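Local coordinates for protein Two-component system sensor histidine kinase (Bacteroides thetaiotaomicron, PDB 3OTT) that probably senses saccharides outside the cell and passes the signal on as a histidine kinase, this chain being its extracellular part of beta-propellers and a beta-sandwich, at residues Gln10-Ile15 / Ile292-Asp297; Val69-Thr74 / Met108-Asp113. All blocks are in the same frame, centred on the assembly; numbering follows the deposited sequence.

Contact 1: Gln10-Ile15 / Ile292-Asp297; sequences QQFDNI and IWLGTD
F12 meets L294, and I15 meets W293. Both contacts reach across strand 300-303, which lies between the two segments in one antiparallel sheet. That leaves the backbones far apart: I15 and G295 are the nearest pair, their CA atoms 9.7 Å apart. Side chains alone bridge the gap.

F12 comes first. Its CG stands beside the backbone N and anti to the carbonyl carbon (chi1 -57°). Ring atom CE1 of F12 lies 3.7 Å from CD1 of L294. The two side chains cross at about a right angle, and only one methyl of the leucine meets the ring. F12 also touches S301 and S303 of the middle strand, and L294 touches S301.

I15 follows three residues on and works on the opposite face of the sheet. Its outer carbons run extended (chi2 151°), and CD1 of I15 comes 4.0 Å from CZ3 of W293. The first side-chain bond of W293 points away from segment 10-15, but the far end of the indole, at CZ3, comes near the methyl. NE1 of W293 is hydrogen-bonded to OD2 of D287, which fixes that end of the indole.

This is the ring closure of a beta-propeller: the N-terminal strand 13-15 completes a blade whose other strands, in order 300-303, 292-296 and 281-286, come about 270 residues later. I15 and W293 also lean on Y46 of strand 42-46, in the next blade.

Contact 2: Val69-Thr74 / Met108-Asp113; sequences VIIDNT and MALQGD
M108 opens the contact by laying its terminal methyl against V69. The chain is extended at chi2 and then bends at its end (chi3 -66°), which turns CE of M108 toward the start of the other strand. CE of M108 lies 3.3 Å from the backbone N of V69, a close van der Waals approach. It also lies 4.1 Å from CG2 of V69. M108 rests on L117 and V69 on L115, both of strand 114-119.

A109 points the other way, onto I151 of strand 148-153. L110 turns back toward the first strand. It meets the end of I71: CD1 of I71 is 4.0 Å from CD1 of L110 and similarly near its CG and CD2. CD1 of L110 also lies 4.1 Å from the carbonyl O of I70. With an alanine in place of L110, the forked end is gone, and the CD1 methyl of I71 would probably lose its apolar neighbour on this side, while I71 keeps Y77 of strand 75-79.

D113 brings its carboxylate near that of D72, with OD1 of D113 4.9 Å from OD1 of D72. R374 of the second subunit makes a salt bridge to each, which probably offsets their like charges. Y327 of that subunit bonds D113 OD2.

Strands 67-71 and 105-111 each begin a blade at an edge of its four-stranded sheet. The axes of the short segments 69-71 and 108-111 come within 8.2 Å, their N-to-C directions 40° apart. The contact thus packs two successive propeller blades, with strand 148-153 of the following blade beyond.

In the fold
From the N terminus the chain lays down strand 13-15 and then builds six blades of four strands, from 24-53 to 232-266. Contact 2 lies inside this run. It closes a loop of 33 residues that holds the other three strands of the second blade and leads into the third. Strands 281-286, 292-296 and 300-303 then return to the N-terminal strand, and contact 1 closes a loop of 276 residues. Contact 2 is therefore nested within contact 1, with their nearest atoms about 13 Å apart. Contact 1 shuts the ring of this seven-bladed propeller. Contact 2 joins neighbouring blades within it, and its turns also meet the second subunit.

Contact 1: Gln10-Ile15 / Ile292-Asp297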
# COMPACT_ATOMS: atom_id res chain seq x y z
N GLN B 10 22.03 6.86 -26.65
CA GLN B 10 22.94 6.98 -27.76
C GLN B 10 23.01 5.68 -28.59
O GLN B 10 23.49 5.69 -29.71
CB GLN B 10 24.32 7.48 -27.27
CG GLN B 10 25.04 8.54 -28.20
CD GLN B 10 24.49 10.01 -28.14
OE1 GLN B 10 23.27 10.27 -28.21
NE2 GLN B 10 25.43 10.97 -28.07
N GLN B 11 22.53 4.57 -28.04
CA GLN B 11 22.54 3.30 -28.74
C GLN B 11 21.31 2.51 -28.39
O GLN B 11 20.86 2.54 -27.25
CB GLN B 11 23.78 2.46 -28.42
CG GLN B 11 23.90 1.92 -26.99
CD GLN B 11 25.14 1.00 -26.85
OE1 GLN B 11 26.20 1.45 -26.44
NE2 GLN B 11 25.00 -0.27 -27.24
N PHE B 12 20.77 1.80 -29.38
CA PHE B 12 19.57 1.01 -29.18
C PHE B 12 19.73 -0.47 -29.62
O PHE B 12 20.60 -0.80 -30.43
CB PHE B 12 18.42 1.65 -29.95
CG PHE B 12 18.17 3.07 -29.57
CD1 PHE B 12 17.27 3.38 -28.58
CD2 PHE B 12 18.89 4.11 -30.17
CE1 PHE B 12 17.06 4.70 -28.22
CE2 PHE B 12 18.68 5.44 -29.81
CZ PHE B 12 17.77 5.74 -28.86
N ASP B 13 18.87 -1.32 -29.08
CA ASP B 13 18.69 -2.68 -29.60
C ASP B 13 17.53 -2.61 -30.61
O ASP B 13 16.36 -2.35 -30.22
N ASN B 14 17.81 -2.78 -31.90
CA ASN B 14 16.76 -2.63 -32.91
C ASN B 14 16.08 -3.94 -33.33
O ASN B 14 16.73 -4.91 -33.71
CB ASN B 14 17.27 -1.85 -34.10
CG ASN B 14 17.64 -0.40 -33.72
OD1 ASN B 14 17.13 0.17 -32.74
ND2 ASN B 14 18.50 0.18 -34.50
N ILE B 15 14.76 -3.93 -33.25
CA ILE B 15 13.94 -5.13 -33.43
C ILE B 15 12.93 -4.92 -34.61
O ILE B 15 12.23 -3.90 -34.68
CB ILE B 15 13.15 -5.40 -32.09
CG1 ILE B 15 14.14 -5.70 -30.93
CG2 ILE B 15 12.10 -6.47 -32.34
CD1 ILE B 15 13.61 -5.30 -29.56
N ILE B 292 12.85 1.61 -22.20
CA ILE B 292 12.02 2.44 -23.10
C ILE B 292 11.91 1.74 -24.46
O ILE B 292 12.91 1.52 -25.13
CB ILE B 292 12.77 3.73 -23.37
CG1 ILE B 292 13.04 4.48 -22.04
CG2 ILE B 292 12.07 4.58 -24.38
CD1 ILE B 292 11.79 4.65 -21.13
N TRP B 293 10.68 1.50 -24.88
CA TRP B 293 10.35 0.87 -26.13
C TRP B 293 9.87 1.99 -27.05
O TRP B 293 8.95 2.71 -26.68
CB TRP B 293 9.20 -0.19 -25.92
CG TRP B 293 9.65 -1.31 -24.99
CD1 TRP B 293 9.73 -1.28 -23.63
CD2 TRP B 293 10.19 -2.57 -25.40
NE1 TRP B 293 10.26 -2.45 -23.16
CE2 TRP B 293 10.56 -3.26 -24.23
CE3 TRP B 293 10.38 -3.19 -26.65
CZ2 TRP B 293 11.06 -4.57 -24.26
CZ3 TRP B 293 10.92 -4.47 -26.70
CH2 TRP B 293 11.24 -5.16 -25.51
N LEU B 294 10.46 2.12 -28.23
CA LEU B 294 10.03 3.12 -29.24
C LEU B 294 9.53 2.40 -30.46
O LEU B 294 10.27 1.63 -31.10
CB LEU B 294 11.17 4.07 -29.67
CG LEU B 294 12.03 4.56 -28.50
CD1 LEU B 294 13.42 5.02 -28.99
CD2 LEU B 294 11.27 5.75 -27.86
N GLY B 295 8.27 2.69 -30.80
CA GLY B 295 7.62 2.12 -31.97
C GLY B 295 7.54 3.17 -33.05
O GLY B 295 6.94 4.29 -32.85
N THR B 296 8.07 2.78 -34.21
CA THR B 296 8.35 3.70 -35.23
C THR B 296 7.74 3.21 -36.54
O THR B 296 7.08 2.17 -36.60
CB THR B 296 9.85 3.89 -35.42
OG1 THR B 296 10.34 2.77 -36.15
CG2 THR B 296 10.61 3.95 -34.08
N ASP B 297 7.93 4.04 -37.56
CA ASP B 297 7.47 3.77 -38.86
C ASP B 297 8.32 2.66 -39.51
O ASP B 297 7.95 2.18 -40.56
CB ASP B 297 7.57 5.04 -39.72
CG ASP B 297 6.39 5.21 -40.62
OD1 ASP B 297 5.26 5.00 -40.14
OD2 ASP B 297 6.58 5.55 -41.80

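Contact 2: Val69-Thr74 / Met108-Asp113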
# COMPACT_ATOMS: atom_id res chain seq x y z
N VAL B 69 -5.36 -1.78 -24.55
CA VAL B 69 -5.23 -1.89 -23.12
C VAL B 69 -5.49 -3.33 -22.69
O VAL B 69 -6.18 -4.06 -23.40
CB VAL B 69 -6.24 -1.02 -22.30
CG1 VAL B 69 -5.84 0.37 -22.34
CG2 VAL B 69 -7.67 -1.23 -22.74
N ILE B 70 -4.98 -3.71 -21.53
CA ILE B 70 -5.22 -5.03 -20.99
C ILE B 70 -6.44 -4.94 -20.04
O ILE B 70 -6.48 -4.05 -19.17
CB ILE B 70 -3.96 -5.53 -20.25
CG1 ILE B 70 -2.81 -5.73 -21.26
CG2 ILE B 70 -4.25 -6.80 -19.45
CD1 ILE B 70 -1.48 -6.26 -20.60
N ILE B 71 -7.39 -5.88 -20.20
CA ILE B 71 -8.63 -5.94 -19.46
C ILE B 71 -8.76 -7.31 -18.73
O ILE B 71 -8.44 -8.35 -19.29
CB ILE B 71 -9.86 -5.74 -20.46
CG1 ILE B 71 -9.90 -4.35 -21.11
CG2 ILE B 71 -11.18 -6.06 -19.85
CD1 ILE B 71 -9.80 -3.21 -20.16
N ASP B 72 -9.19 -7.28 -17.47
CA ASP B 72 -9.43 -8.48 -16.63
C ASP B 72 -8.21 -9.42 -16.51
O ASP B 72 -8.38 -10.59 -16.28
CB ASP B 72 -10.71 -9.25 -17.06
CG ASP B 72 -12.00 -8.37 -17.02
OD1 ASP B 72 -11.96 -7.26 -16.39
OD2 ASP B 72 -13.06 -8.79 -17.60
N ASN B 73 -7.00 -8.89 -16.69
CA ASN B 73 -5.77 -9.68 -16.57
C ASN B 73 -5.82 -10.87 -17.55
O ASN B 73 -5.25 -11.94 -17.28
CB ASN B 73 -5.68 -10.22 -15.14
CG ASN B 73 -4.24 -10.57 -14.72
OD1 ASN B 73 -3.25 -10.08 -15.27
ND2 ASN B 73 -4.14 -11.44 -13.72
N THR B 74 -6.56 -10.73 -18.66
CA THR B 74 -6.61 -11.81 -19.61
C THR B 74 -6.85 -11.39 -21.05
O THR B 74 -6.60 -12.19 -21.94
CB THR B 74 -7.58 -12.95 -19.20
OG1 THR B 74 -7.35 -14.08 -20.05
CG2 THR B 74 -9.07 -12.57 -19.30
N MET B 108 -7.65 4.59 -26.02
CA MET B 108 -8.44 3.90 -24.96
C MET B 108 -7.89 4.23 -23.60
O MET B 108 -6.69 4.41 -23.49
CB MET B 108 -8.40 2.39 -25.11
CG MET B 108 -9.03 1.85 -26.39
SD MET B 108 -9.12 -0.01 -26.60
CE MET B 108 -7.49 -0.44 -26.72
N ALA B 109 -8.74 4.36 -22.57
CA ALA B 109 -8.26 4.62 -21.21
C ALA B 109 -9.27 4.07 -20.27
O ALA B 109 -10.48 4.32 -20.43
CB ALA B 109 -8.08 6.09 -20.98
N LEU B 110 -8.79 3.28 -19.30
CA LEU B 110 -9.66 2.73 -18.23
C LEU B 110 -9.88 3.72 -17.08
O LEU B 110 -8.94 4.44 -16.70
CB LEU B 110 -8.96 1.59 -17.57
CG LEU B 110 -9.27 0.21 -18.06
CD1 LEU B 110 -8.16 -0.72 -17.51
CD2 LEU B 110 -10.71 -0.20 -17.61
N GLN B 111 -11.08 3.69 -16.52
CA GLN B 111 -11.43 4.46 -15.36
C GLN B 111 -12.20 3.50 -14.47
O GLN B 111 -13.39 3.35 -14.63
CB GLN B 111 -12.30 5.69 -15.74
CG GLN B 111 -12.48 6.68 -14.55
CD GLN B 111 -13.46 7.76 -14.83
OE1 GLN B 111 -14.26 7.67 -15.76
NE2 GLN B 111 -13.39 8.82 -14.06
N GLY B 112 -11.50 2.80 -13.56
CA GLY B 112 -12.16 1.84 -12.71
C GLY B 112 -12.64 0.73 -13.61
O GLY B 112 -11.82 0.10 -14.29
N ASP B 113 -13.94 0.50 -13.67
CA ASP B 113 -14.45 -0.60 -14.50
C ASP B 113 -15.20 -0.08 -15.70
O ASP B 113 -16.08 -0.72 -16.20
CB ASP B 113 -15.35 -1.46 -13.66
CG ASP B 113 -15.35 -2.92 -14.11
OD1 ASP B 113 -14.33 -3.40 -14.60
OD2 ASP B 113 -16.39 -3.58 -13.94